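Local atomic coordinates of lipoprotein (Streptococcus pneumoniae, PDB entry 3CX3), a protein that binds zinc and, as a lipoprotein homologous to the solute-binding components of ABC transporters, probably captures the metal for uptake into the cell. Residues Q177-T185 with L196-P206; V87-T95 with K127-K138. One frame throughout, in Å; residues are numbered along the deposited sequence.

Contact 1: residues Q177-T185 with L196-P206; sequences QKTFVTQHT and LNQLGIAGISP. With ZN (zinc ion), chain E.
A beta-alpha-beta crossover of the C-terminal parallel sheet joins 177-185 to 196-206; the loop after the first strand supplies a zinc ligand, and the loop after the second packs against that ligand's ring. The axes of strands 180-182 and 198-200 run 4.7 Å apart at 25°, and the parallel pairing shows in the way both backbone groups of Thr-182 reach the neighbouring segment: its N bonds to Leu-199 O (2.9 Å), while its O takes Ile-201 N (2.8 Å, 161° at the hydrogen). Phe-180 N to Asn-197 O and Leu-199 N to Phe-180 O continue the ladder backwards. On the face carrying Phe-180, CB of Gln-198 sits over one side of the phenyl ring, toward its rim, 3.8 Å from the centroid in a CH-pi contact; Leu-196 CB and Lys-178 O lie at the ring edge. Gln-198 OE1 is buried here without a polar partner in the model. Beyond the strands, Thr-182 OG1 donates to His-184 O (2.6 Å), tying down the corner that precedes the ligand. His-184 has CG between its backbone N and carbonyl carbon (chi1 80°), which sets the imidazole into the curve of 203-206: Pro-206 CG stands over the ring centre, 3.8 Å from the centroid, and at the edge lie Gly-203 O and Ile-204 O, the latter 3.0 Å from CD2. NE2 is thereby aimed at zinc (2.1 Å), and ND1, the other ring nitrogen, is hydrogen-bonded to Glu-233 OE2, which probably fixes the ring's rotation. His-44, His-120 and Glu-259 complete the coordination. Strand 198-200 is outermost in the sheet, and 180-182 pairs on its other side with 230-232; helix 188-193 packs on Phe-180, Leu-196 and Gln-198, helix 213-224 on Thr-179 and Leu-199.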
loop_
_atom_site.group_PDB
_atom_site.type_symbol
_atom_site.label_atom_id
_atom_site.label_comp_id
_atom_site.label_asym_id
_atom_site.label_seq_id
_atom_site.Cartn_x
_atom_site.Cartn_y
_atom_site.Cartn_z
ATOM N N GLN A 177 -3.467 11.337 -22.787
ATOM C CA GLN A 177 -2.431 10.293 -22.835
ATOM C C GLN A 177 -1.776 9.719 -21.555
ATOM O O GLN A 177 -0.814 10.274 -21.014
ATOM C CB GLN A 177 -1.408 10.542 -23.982
ATOM C CG GLN A 177 -1.029 12.005 -24.294
ATOM C CD GLN A 177 0.322 12.419 -23.707
ATOM O OE1 GLN A 177 0.916 13.415 -24.134
ATOM N NE2 GLN A 177 0.808 11.657 -22.728
ATOM N N LYS A 178 -2.408 8.634 -21.074
ATOM C CA LYS A 178 -1.793 7.390 -20.495
ATOM C C LYS A 178 -0.638 7.355 -19.452
ATOM O O LYS A 178 -0.865 7.097 -18.271
ATOM C CB LYS A 178 -1.410 6.439 -21.644
ATOM C CG LYS A 178 -0.522 7.107 -22.703
ATOM C CD LYS A 178 0.504 6.169 -23.307
ATOM C CE LYS A 178 1.320 6.900 -24.375
ATOM N NZ LYS A 178 2.234 7.942 -23.810
ATOM N N THR A 179 0.593 7.549 -19.926
ATOM C CA THR A 179 1.805 7.200 -19.186
ATOM C C THR A 179 2.120 8.131 -18.022
ATOM O O THR A 179 1.855 9.335 -18.096
ATOM C CB THR A 179 3.038 7.192 -20.110
ATOM O OG1 THR A 179 2.633 7.005 -21.462
ATOM C CG2 THR A 179 3.970 6.069 -19.737
ATOM N N PHE A 180 2.689 7.558 -16.953
ATOM C CA PHE A 180 3.307 8.344 -15.871
ATOM C C PHE A 180 4.550 7.673 -15.290
ATOM O O PHE A 180 4.733 6.467 -15.418
ATOM C CB PHE A 180 2.290 8.753 -14.772
ATOM C CG PHE A 180 1.608 7.595 -14.092
ATOM C CD1 PHE A 180 0.600 6.865 -14.745
ATOM C CD2 PHE A 180 1.951 7.238 -12.796
ATOM C CE1 PHE A 180 -0.046 5.791 -14.116
ATOM C CE2 PHE A 180 1.316 6.161 -12.163
ATOM C CZ PHE A 180 0.300 5.440 -12.836
ATOM N N VAL A 181 5.412 8.472 -14.668
ATOM C CA VAL A 181 6.619 7.946 -13.994
ATOM C C VAL A 181 6.758 8.339 -12.521
ATOM O O VAL A 181 6.677 9.525 -12.139
ATOM C CB VAL A 181 7.950 8.113 -14.825
ATOM C CG1 VAL A 181 7.800 9.131 -15.918
ATOM C CG2 VAL A 181 9.144 8.414 -13.943
ATOM N N THR A 182 6.953 7.290 -11.714
ATOM C CA THR A 182 6.873 7.354 -10.260
ATOM C C THR A 182 8.193 6.926 -9.672
ATOM O O THR A 182 9.010 6.291 -10.354
ATOM C CB THR A 182 5.794 6.400 -9.689
ATOM O OG1 THR A 182 6.242 5.047 -9.820
ATOM C CG2 THR A 182 4.460 6.571 -10.378
ATOM N N GLN A 183 8.382 7.237 -8.392
ATOM C CA GLN A 183 9.667 7.055 -7.747
ATOM C C GLN A 183 10.103 5.596 -7.591
ATOM O O GLN A 183 11.262 5.267 -7.887
ATOM C CB GLN A 183 9.718 7.789 -6.419
ATOM C CG GLN A 183 11.107 7.804 -5.882
ATOM C CD GLN A 183 11.231 8.601 -4.617
ATOM O OE1 GLN A 183 11.175 9.839 -4.629
ATOM N NE2 GLN A 183 11.423 7.899 -3.512
ATOM N N HIS A 184 9.204 4.734 -7.107
ATOM C CA HIS A 184 9.373 3.290 -7.329
ATOM C C HIS A 184 8.148 2.631 -7.941
ATOM O O HIS A 184 7.134 3.284 -8.131
ATOM C CB HIS A 184 9.888 2.572 -6.095
ATOM C CG HIS A 184 8.852 2.256 -5.063
ATOM N ND1 HIS A 184 8.355 3.203 -4.184
ATOM C CD2 HIS A 184 8.289 1.074 -4.709
ATOM C CE1 HIS A 184 7.502 2.618 -3.360
ATOM N NE2 HIS A 184 7.437 1.331 -3.661
ATOM N N THR A 185 8.259 1.353 -8.278
ATOM C CA THR A 185 7.172 0.668 -8.973
ATOM C C THR A 185 6.030 0.307 -8.008
ATOM O O THR A 185 5.922 -0.853 -7.578
ATOM C CB THR A 185 7.651 -0.626 -9.718
ATOM O OG1 THR A 185 8.827 -0.345 -10.491
ATOM C CG2 THR A 185 6.559 -1.169 -10.625
ATOM N N LEU A 196 -4.282 3.381 -17.796
ATOM C CA LEU A 196 -2.972 3.992 -17.745
ATOM C C LEU A 196 -1.891 2.919 -17.768
ATOM O O LEU A 196 -2.156 1.740 -17.491
ATOM C CB LEU A 196 -2.822 4.801 -16.458
ATOM C CG LEU A 196 -3.955 5.744 -16.045
ATOM C CD1 LEU A 196 -3.731 6.181 -14.612
ATOM C CD2 LEU A 196 -4.050 6.957 -16.973
ATOM N N ASN A 197 -0.678 3.335 -18.126
ATOM C CA ASN A 197 0.504 2.515 -17.914
ATOM C C ASN A 197 1.555 3.337 -17.181
ATOM O O ASN A 197 1.710 4.525 -17.445
ATOM C CB ASN A 197 1.043 1.929 -19.220
ATOM C CG ASN A 197 1.741 2.947 -20.069
ATOM O OD1 ASN A 197 1.110 3.844 -20.624
ATOM N ND2 ASN A 197 3.061 2.812 -20.188
ATOM N N GLN A 198 2.241 2.702 -16.242
ATOM C CA GLN A 198 3.253 3.396 -15.459
ATOM C C GLN A 198 4.672 2.945 -15.715
ATOM O O GLN A 198 4.917 1.920 -16.340
ATOM C CB GLN A 198 2.959 3.298 -13.949
ATOM C CG GLN A 198 2.683 1.919 -13.437
ATOM C CD GLN A 198 3.926 1.106 -13.233
ATOM O OE1 GLN A 198 4.846 1.507 -12.513
ATOM N NE2 GLN A 198 3.952 -0.074 -13.838
ATOM N N LEU A 199 5.604 3.743 -15.213
ATOM C CA LEU A 199 7.000 3.345 -15.107
ATOM C C LEU A 199 7.542 3.822 -13.763
ATOM O O LEU A 199 7.382 5.007 -13.373
ATOM C CB LEU A 199 7.834 3.880 -16.278
ATOM C CG LEU A 199 9.310 3.479 -16.332
ATOM C CD1 LEU A 199 9.503 1.996 -16.690
ATOM C CD2 LEU A 199 10.053 4.350 -17.328
ATOM N N GLY A 200 8.151 2.889 -13.037
ATOM C CA GLY A 200 8.829 3.249 -11.801
ATOM C C GLY A 200 10.305 3.461 -12.054
ATOM O O GLY A 200 10.913 2.730 -12.853
ATOM N N ILE A 201 10.887 4.455 -11.388
ATOM C CA ILE A 201 12.337 4.627 -11.455
ATOM C C ILE A 201 13.028 3.391 -10.840
ATOM O O ILE A 201 13.931 2.783 -11.454
ATOM C CB ILE A 201 12.776 5.975 -10.857
ATOM C CG1 ILE A 201 12.358 7.096 -11.801
ATOM C CG2 ILE A 201 14.322 6.058 -10.679
ATOM C CD1 ILE A 201 12.128 8.420 -11.116
ATOM N N ALA A 202 12.552 2.985 -9.660
ATOM C CA ALA A 202 13.009 1.732 -9.020
ATOM C C ALA A 202 12.025 0.571 -9.270
ATOM O O ALA A 202 10.907 0.802 -9.747
ATOM C CB ALA A 202 13.228 1.945 -7.545
ATOM N N GLY A 203 12.439 -0.663 -8.966
ATOM C CA GLY A 203 11.561 -1.829 -9.092
ATOM C C GLY A 203 10.489 -1.877 -8.017
ATOM O O GLY A 203 10.157 -0.857 -7.409
ATOM N N ILE A 204 9.932 -3.047 -7.741
ATOM C CA ILE A 204 8.831 -3.047 -6.752
ATOM C C ILE A 204 9.239 -2.488 -5.379
ATOM O O ILE A 204 8.411 -1.934 -4.669
ATOM C CB ILE A 204 8.020 -4.391 -6.646
ATOM C CG1 ILE A 204 8.369 -5.181 -5.380
ATOM C CG2 ILE A 204 8.094 -5.198 -7.948
ATOM C CD1 ILE A 204 9.241 -6.420 -5.597
ATOM N N SER A 205 10.510 -2.646 -5.012
ATOM C CA SER A 205 11.038 -2.044 -3.785
ATOM C C SER A 205 12.006 -0.897 -4.111
ATOM O O SER A 205 12.717 -0.959 -5.115
ATOM C CB SER A 205 11.674 -3.112 -2.903
ATOM O OG SER A 205 13.033 -2.851 -2.661
ATOM N N PRO A 206 11.998 0.174 -3.293
ATOM C CA PRO A 206 12.786 1.377 -3.548
ATOM C C PRO A 206 14.288 1.145 -3.612
ATOM O O PRO A 206 15.009 1.969 -4.173
ATOM C CB PRO A 206 12.464 2.259 -2.338
ATOM C CG PRO A 206 11.125 1.805 -1.900
ATOM C CD PRO A 206 11.194 0.330 -2.064
HETATM ZN ZN ZN E . 6.390 -0.069 -2.532
#

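Contact 2: residues V87-T95 with K127-K138; sequences VLEASEGMT and KAGEEAQIIADK
Two carboxylates, of Glu-92 and Glu-131, are the flat groups that meet their partners across this contact. OE2 of Glu-92 is met nearly along its C-O axis by Lys-138 NZ, 2.6 Å away, a salt bridge between side chains that cross at about a right angle. The carboxylate of Glu-131 has CB of Ala-90 beside its OE2 at 3.5 Å, and the same oxygen takes a hydrogen bond from His-65. Its CG lies anti to the backbone N (chi1 -156°), which lays the chain along Ala-90, CG 3.1 Å from Ala-90 O. Ile-134 CD1 presses on the same carbonyl oxygen at 3.1 Å, a tight fit. The selenomethionine Met-94 slants across Ile-134, its CG 3.6 Å from CD1, and then bends at chi3 (57°) to bring CE against Lys-127 CB. One water accepts from Lys-127 NZ and donates to Thr-95 O. Leu-88 slides past the aliphatic part of Lys-138 in the opposite direction. Strand 86-89 hydrogen-bonds to 61-64 on its inner side, and helix 125-142 also packs on helices 18-28 and 147-173. The axes of strand 87-89 and helix 127-138, 9.4 Å apart at 155°, describe a near-antiparallel helix lying against the edge strand of a parallel sheet and the turns after it, as in the layered alpha/beta lobes of metal-binding transport proteins.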
loop_
_atom_site.group_PDB
_atom_site.type_symbol
_atom_site.label_atom_id
_atom_site.label_comp_id
_atom_site.label_asym_id
_atom_site.label_seq_id
_atom_site.Cartn_x
_atom_site.Cartn_y
_atom_site.Cartn_z
ATOM N N VAL A 87 -2.050 -14.589 13.845
ATOM C CA VAL A 87 -1.275 -13.928 12.816
ATOM C C VAL A 87 -2.132 -13.969 11.567
ATOM O O VAL A 87 -2.562 -15.041 11.134
ATOM C CB VAL A 87 0.114 -14.604 12.572
ATOM C CG1 VAL A 87 1.037 -13.694 11.765
ATOM C CG2 VAL A 87 0.787 -14.956 13.876
ATOM N N LEU A 88 -2.399 -12.795 11.001
ATOM C CA LEU A 88 -3.355 -12.665 9.894
ATOM C C LEU A 88 -2.754 -12.007 8.647
ATOM O O LEU A 88 -2.343 -10.845 8.681
ATOM C CB LEU A 88 -4.630 -11.923 10.369
ATOM C CG LEU A 88 -5.357 -12.626 11.539
ATOM C CD1 LEU A 88 -6.538 -11.841 12.045
ATOM C CD2 LEU A 88 -5.812 -14.038 11.154
ATOM N N GLU A 89 -2.706 -12.765 7.547
ATOM C CA GLU A 89 -2.229 -12.246 6.246
ATOM C C GLU A 89 -3.458 -11.702 5.533
ATOM O O GLU A 89 -4.327 -12.469 5.125
ATOM C CB GLU A 89 -1.508 -13.329 5.431
ATOM C CG GLU A 89 -0.692 -12.796 4.233
ATOM C CD GLU A 89 -0.373 -13.851 3.128
ATOM O OE1 GLU A 89 0.700 -13.800 2.512
ATOM O OE2 GLU A 89 -1.180 -14.746 2.853
ATOM N N ALA A 90 -3.522 -10.379 5.399
ATOM C CA ALA A 90 -4.739 -9.680 5.007
ATOM C C ALA A 90 -5.054 -9.816 3.542
ATOM O O ALA A 90 -6.201 -9.631 3.137
ATOM C CB ALA A 90 -4.676 -8.213 5.419
ATOM N N SER A 91 -4.044 -10.153 2.737
ATOM C CA SER A 91 -4.251 -10.364 1.315
ATOM C C SER A 91 -4.306 -11.832 0.972
ATOM O O SER A 91 -4.207 -12.198 -0.200
ATOM C CB SER A 91 -3.145 -9.697 0.492
ATOM O OG SER A 91 -1.877 -10.299 0.731
ATOM N N GLU A 92 -4.449 -12.682 1.982
ATOM C CA GLU A 92 -4.339 -14.112 1.753
ATOM C C GLU A 92 -5.418 -14.593 0.792
ATOM O O GLU A 92 -6.597 -14.297 0.959
ATOM C CB GLU A 92 -4.415 -14.857 3.063
ATOM C CG GLU A 92 -3.963 -16.301 2.979
ATOM C CD GLU A 92 -4.429 -17.078 4.182
ATOM O OE1 GLU A 92 -3.830 -18.129 4.486
ATOM O OE2 GLU A 92 -5.393 -16.616 4.828
ATOM N N GLY A 93 -4.990 -15.322 -0.236
ATOM C CA GLY A 93 -5.876 -15.742 -1.310
ATOM C C GLY A 93 -5.856 -14.802 -2.502
ATOM O O GLY A 93 -6.005 -15.255 -3.637
HETATM N N MSE A 94 -5.695 -13.501 -2.256
HETATM C CA MSE A 94 -5.672 -12.495 -3.346
HETATM C C MSE A 94 -4.573 -12.739 -4.353
HETATM O O MSE A 94 -3.411 -12.871 -3.993
HETATM C CB MSE A 94 -5.508 -11.086 -2.799
HETATM C CG MSE A 94 -6.715 -10.580 -2.051
HETATM SE SE MSE A 94 -6.363 -8.767 -1.539
HETATM C CE MSE A 94 -5.984 -7.959 -3.264
ATOM N N THR A 95 -4.951 -12.777 -5.619
ATOM C CA THR A 95 -4.046 -13.185 -6.678
ATOM C C THR A 95 -3.221 -11.973 -7.104
ATOM O O THR A 95 -3.782 -10.977 -7.552
ATOM C CB THR A 95 -4.829 -13.855 -7.875
ATOM O OG1 THR A 95 -4.712 -13.079 -9.066
ATOM C CG2 THR A 95 -6.312 -14.018 -7.546
ATOM N N LYS A 127 -9.253 -3.477 -4.924
ATOM C CA LYS A 127 -8.400 -4.421 -4.223
ATOM C C LYS A 127 -8.159 -4.003 -2.791
ATOM O O LYS A 127 -7.935 -4.854 -1.921
ATOM C CB LYS A 127 -7.086 -4.645 -4.964
ATOM C CG LYS A 127 -7.295 -5.363 -6.312
ATOM C CD LYS A 127 -5.986 -5.620 -7.019
ATOM C CE LYS A 127 -6.183 -6.235 -8.383
ATOM N NZ LYS A 127 -6.600 -7.662 -8.285
ATOM N N ALA A 128 -8.199 -2.706 -2.518
ATOM C CA ALA A 128 -8.226 -2.309 -1.139
ATOM C C ALA A 128 -9.514 -2.940 -0.592
ATOM O O ALA A 128 -9.488 -3.643 0.414
ATOM C CB ALA A 128 -8.231 -0.803 -1.009
ATOM N N GLY A 129 -10.625 -2.736 -1.297
ATOM C CA GLY A 129 -11.912 -3.323 -0.926
ATOM C C GLY A 129 -11.867 -4.786 -0.544
ATOM O O GLY A 129 -12.254 -5.147 0.572
ATOM N N GLU A 130 -11.378 -5.631 -1.452
ATOM C CA GLU A 130 -11.294 -7.064 -1.150
ATOM C C GLU A 130 -10.448 -7.409 0.084
ATOM O O GLU A 130 -10.711 -8.420 0.759
ATOM C CB GLU A 130 -10.919 -7.941 -2.361
ATOM C CG GLU A 130 -10.115 -7.322 -3.481
ATOM C CD GLU A 130 -10.430 -7.998 -4.837
ATOM O OE1 GLU A 130 -11.053 -7.338 -5.717
ATOM O OE2 GLU A 130 -10.084 -9.199 -4.993
ATOM N N GLU A 131 -9.474 -6.553 0.391
ATOM C CA GLU A 131 -8.557 -6.808 1.490
ATOM C C GLU A 131 -9.175 -6.427 2.815
ATOM O O GLU A 131 -8.875 -7.049 3.838
ATOM C CB GLU A 131 -7.235 -6.072 1.281
ATOM C CG GLU A 131 -6.098 -6.731 2.019
ATOM C CD GLU A 131 -4.801 -5.998 1.874
ATOM O OE1 GLU A 131 -4.587 -5.356 0.825
ATOM O OE2 GLU A 131 -3.979 -6.065 2.809
ATOM N N ALA A 132 -10.033 -5.403 2.783
ATOM C CA ALA A 132 -10.912 -5.015 3.902
ATOM C C ALA A 132 -11.797 -6.169 4.352
ATOM O O ALA A 132 -11.897 -6.448 5.547
ATOM C CB ALA A 132 -11.780 -3.852 3.482
ATOM N N GLN A 133 -12.441 -6.819 3.374
ATOM C CA GLN A 133 -13.262 -8.025 3.579
ATOM C C GLN A 133 -12.520 -9.147 4.304
ATOM O O GLN A 133 -12.934 -9.578 5.387
ATOM C CB GLN A 133 -13.769 -8.565 2.232
ATOM C CG GLN A 133 -15.186 -8.212 1.898
ATOM C CD GLN A 133 -16.171 -9.208 2.473
ATOM O OE1 GLN A 133 -16.410 -9.221 3.674
ATOM N NE2 GLN A 133 -16.741 -10.061 1.614
ATOM N N ILE A 134 -11.433 -9.617 3.690
ATOM C CA ILE A 134 -10.587 -10.652 4.288
ATOM C C ILE A 134 -10.318 -10.298 5.740
ATOM O O ILE A 134 -10.418 -11.148 6.620
ATOM C CB ILE A 134 -9.237 -10.823 3.560
ATOM C CG1 ILE A 134 -9.460 -11.082 2.063
ATOM C CG2 ILE A 134 -8.452 -11.958 4.211
ATOM C CD1 ILE A 134 -8.202 -11.052 1.174
ATOM N N ILE A 135 -10.000 -9.034 5.983
ATOM C CA ILE A 135 -9.689 -8.570 7.326
ATOM C C ILE A 135 -10.870 -8.831 8.245
ATOM O O ILE A 135 -10.722 -9.494 9.287
ATOM C CB ILE A 135 -9.249 -7.077 7.338
ATOM C CG1 ILE A 135 -7.833 -6.948 6.754
ATOM C CG2 ILE A 135 -9.353 -6.485 8.742
ATOM C CD1 ILE A 135 -7.298 -5.525 6.629
ATOM N N ALA A 136 -12.044 -8.336 7.840
ATOM C CA ALA A 136 -13.260 -8.524 8.621
ATOM C C ALA A 136 -13.518 -10.003 8.858
ATOM O O ALA A 136 -13.703 -10.403 9.987
ATOM C CB ALA A 136 -14.453 -7.848 7.942
ATOM N N ASP A 137 -13.486 -10.813 7.797
ATOM C CA ASP A 137 -13.662 -12.268 7.922
ATOM C C ASP A 137 -12.774 -12.889 9.000
ATOM O O ASP A 137 -13.267 -13.520 9.958
ATOM C CB ASP A 137 -13.410 -12.965 6.584
ATOM C CG ASP A 137 -14.502 -12.675 5.555
ATOM O OD1 ASP A 137 -14.478 -13.283 4.465
ATOM O OD2 ASP A 137 -15.392 -11.845 5.836
ATOM N N LYS A 138 -11.468 -12.697 8.851
ATOM C CA LYS A 138 -10.501 -13.274 9.784
ATOM C C LYS A 138 -10.700 -12.692 11.168
ATOM O O LYS A 138 -10.695 -13.423 12.155
ATOM C CB LYS A 138 -9.059 -13.046 9.307
ATOM C CG LYS A 138 -8.694 -13.769 8.018
ATOM C CD LYS A 138 -7.303 -13.330 7.549
ATOM C CE LYS A 138 -6.522 -14.431 6.844
ATOM N NZ LYS A 138 -7.252 -15.092 5.709
HETATM O O HOH W 1 -5.489 -9.231 -6.201
#

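Overall arrangement
Contact 1 and contact 2 lie on opposite sides of the chain's centre, their centres about 25 Å apart and their nearest atoms about 13 Å apart. They share no strand or helix: each belongs to a different four-stranded parallel sheet, and both involve an outermost strand. Contact 1 is the more buried, with nine of nineteen touching residues buried and none exposed, and rests on a backbone ladder ending in a metal ligand. Contact 2, with four of thirteen buried and two exposed, instead packs strand and turns on a helix through side chains and the Ala-90 carbonyl, with a salt bridge and a water besides; its Glu-131 side chain stays about 13 Å from the zinc.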